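PDB 7D8M: Dye-decolorizing peroxidase from Irpex lacteus, which binds heme b and probably acts as a peroxidase of the DyP type, oxidising substrates at the expense of hydrogen peroxide. Local coordinates for residues A[37-42]-A[78-83]. Numbering follows the deposited sequence.
Sequences AFKSVL and GALNVT
Lys39 and Phe38 on helix 35-49 meet Leu80 where helix 74-79 ends in a Schellman motif, within the DyP alpha+beta-barrel domain and away from the heme. Asn81 is its C-prime residue: its N bonds to Gly78 O, and Val82 N closes on a carbonyl of the preceding helical turn. Asparagine, after glycine, most readily adopts this left-handed conformation (phi 53°).

The polar link is a single hydrogen bond, Lys39 NZ to Leu80 O at 3.1 Å. The ammonium group approaches somewhat bent (C=O...N 148°) and tilted from the carbonyl plane. Lysine suits this place because its long chain, extended beyond CG, reaches the carbonyl just past helix 74-79; NZ also bonds to Ala450 O, after helix 441-448. A methionine in its place would probably leave the carbonyls of Leu80 and Ala450 short of a partner and the side-chain end free to turn.

The apolar part centres on buried Leu80, which also packs on Phe72, Ile32 and Phe448. With CG anti to the backbone N (chi1 -170°), the Phe38 ring is brought to Leu80, its CD1 4.0 Å from Leu80 CD2; Phe143 stacks on the same ring. Lys39 and Leu80 run past each other in opposite directions, bringing Lys39 CG within 3.9 Å of Leu80 CD2.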
loop_
_atom_site.group_PDB
_atom_site.type_symbol
_atom_site.label_atom_id
_atom_site.label_comp_id
_atom_site.label_asym_id
_atom_site.label_seq_id
_atom_site.Cartn_x
_atom_site.Cartn_y
_atom_site.Cartn_z
ATOM N N ALA A 37 -11.404 -15.419 26.560
ATOM C CA ALA A 37 -9.973 -15.554 26.813
ATOM C C ALA A 37 -9.151 -14.610 25.939
ATOM O O ALA A 37 -8.096 -14.119 26.369
ATOM C CB ALA A 37 -9.537 -17.004 26.591
ATOM N N PHE A 38 -9.619 -14.337 24.721
ATOM C CA PHE A 38 -8.898 -13.412 23.853
ATOM C C PHE A 38 -8.925 -11.997 24.420
ATOM O O PHE A 38 -7.877 -11.360 24.567
ATOM C CB PHE A 38 -9.493 -13.455 22.444
ATOM C CG PHE A 38 -8.678 -12.717 21.418
ATOM C CD1 PHE A 38 -8.858 -11.359 21.218
ATOM C CD2 PHE A 38 -7.747 -13.390 20.642
ATOM C CE1 PHE A 38 -8.121 -10.684 20.257
ATOM C CE2 PHE A 38 -6.993 -12.720 19.697
ATOM C CZ PHE A 38 -7.185 -11.368 19.506
ATOM N N LYS A 39 -10.115 -11.500 24.772
ATOM C CA LYS A 39 -10.217 -10.170 25.368
ATOM C C LYS A 39 -9.366 -10.053 26.632
ATOM O O LYS A 39 -8.723 -9.019 26.864
ATOM C CB LYS A 39 -11.680 -9.850 25.677
ATOM C CG LYS A 39 -12.595 -9.850 24.458
ATOM C CD LYS A 39 -14.055 -9.597 24.838
ATOM C CE LYS A 39 -14.836 -8.984 23.671
ATOM N NZ LYS A 39 -16.117 -8.350 24.103
ATOM N N SER A 40 -9.351 -11.099 27.465
ATOM C CA SER A 40 -8.581 -11.035 28.710
ATOM C C SER A 40 -7.110 -10.749 28.444
ATOM O O SER A 40 -6.507 -9.885 29.100
ATOM C CB SER A 40 -8.745 -12.332 29.503
ATOM O OG SER A 40 -10.109 -12.555 29.789
ATOM N N VAL A 41 -6.510 -11.479 27.495
ATOM C CA VAL A 41 -5.125 -11.216 27.105
ATOM C C VAL A 41 -4.983 -9.784 26.622
ATOM O O VAL A 41 -4.057 -9.064 27.008
ATOM C CB VAL A 41 -4.671 -12.206 26.018
ATOM C CG1 VAL A 41 -3.325 -11.767 25.435
ATOM C CG2 VAL A 41 -4.603 -13.623 26.561
ATOM N N LEU A 42 -5.900 -9.359 25.749
ATOM C CA LEU A 42 -5.836 -8.018 25.178
ATOM C C LEU A 42 -5.805 -6.953 26.260
ATOM O O LEU A 42 -5.101 -5.944 26.125
ATOM C CB LEU A 42 -7.042 -7.788 24.272
ATOM C CG LEU A 42 -6.941 -8.098 22.791
ATOM C CD1 LEU A 42 -8.191 -7.544 22.140
ATOM C CD2 LEU A 42 -5.687 -7.460 22.201
ATOM N N GLY A 78 -17.425 -9.546 14.777
ATOM C CA GLY A 78 -18.441 -10.496 15.195
ATOM C C GLY A 78 -17.944 -11.425 16.284
ATOM O O GLY A 78 -18.607 -11.621 17.303
ATOM N N ALA A 79 -16.754 -12.000 16.089
ATOM C CA ALA A 79 -16.214 -12.936 17.070
ATOM C C ALA A 79 -15.950 -12.272 18.410
ATOM O O ALA A 79 -15.886 -12.967 19.432
ATOM C CB ALA A 79 -14.930 -13.580 16.544
ATOM N N LEU A 80 -15.799 -10.949 18.439
ATOM C CA LEU A 80 -15.616 -10.222 19.687
ATOM C C LEU A 80 -16.899 -9.561 20.176
ATOM O O LEU A 80 -16.858 -8.792 21.143
ATOM C CB LEU A 80 -14.520 -9.172 19.521
ATOM C CG LEU A 80 -13.126 -9.767 19.359
ATOM C CD1 LEU A 80 -12.139 -8.672 18.989
ATOM C CD2 LEU A 80 -12.710 -10.478 20.641
ATOM N N ASN A 81 -18.026 -9.843 19.520
ATOM C CA ASN A 81 -19.327 -9.241 19.823
ATOM C C ASN A 81 -19.260 -7.716 19.832
ATOM O O ASN A 81 -19.754 -7.048 20.744
ATOM C CB ASN A 81 -19.888 -9.767 21.142
ATOM C CG ASN A 81 -21.387 -9.623 21.213
ATOM O OD1 ASN A 81 -21.904 -8.671 21.796
ATOM N ND2 ASN A 81 -22.100 -10.555 20.588
ATOM N N VAL A 82 -18.646 -7.164 18.789
ATOM C CA VAL A 82 -18.586 -5.727 18.571
ATOM C C VAL A 82 -19.384 -5.429 17.308
ATOM O O VAL A 82 -19.191 -6.088 16.278
ATOM C CB VAL A 82 -17.131 -5.239 18.448
ATOM C CG1 VAL A 82 -17.084 -3.777 18.016
ATOM C CG2 VAL A 82 -16.375 -5.448 19.770
ATOM N N THR A 83 -20.299 -4.466 17.393
ATOM C CA THR A 83 -21.147 -4.152 16.254
ATOM C C THR A 83 -20.338 -3.408 15.195
ATOM O O THR A 83 -19.594 -2.474 15.507
ATOM C CB THR A 83 -22.352 -3.321 16.694
ATOM O OG1 THR A 83 -23.041 -3.994 17.763
ATOM C CG2 THR A 83 -23.310 -3.149 15.533
#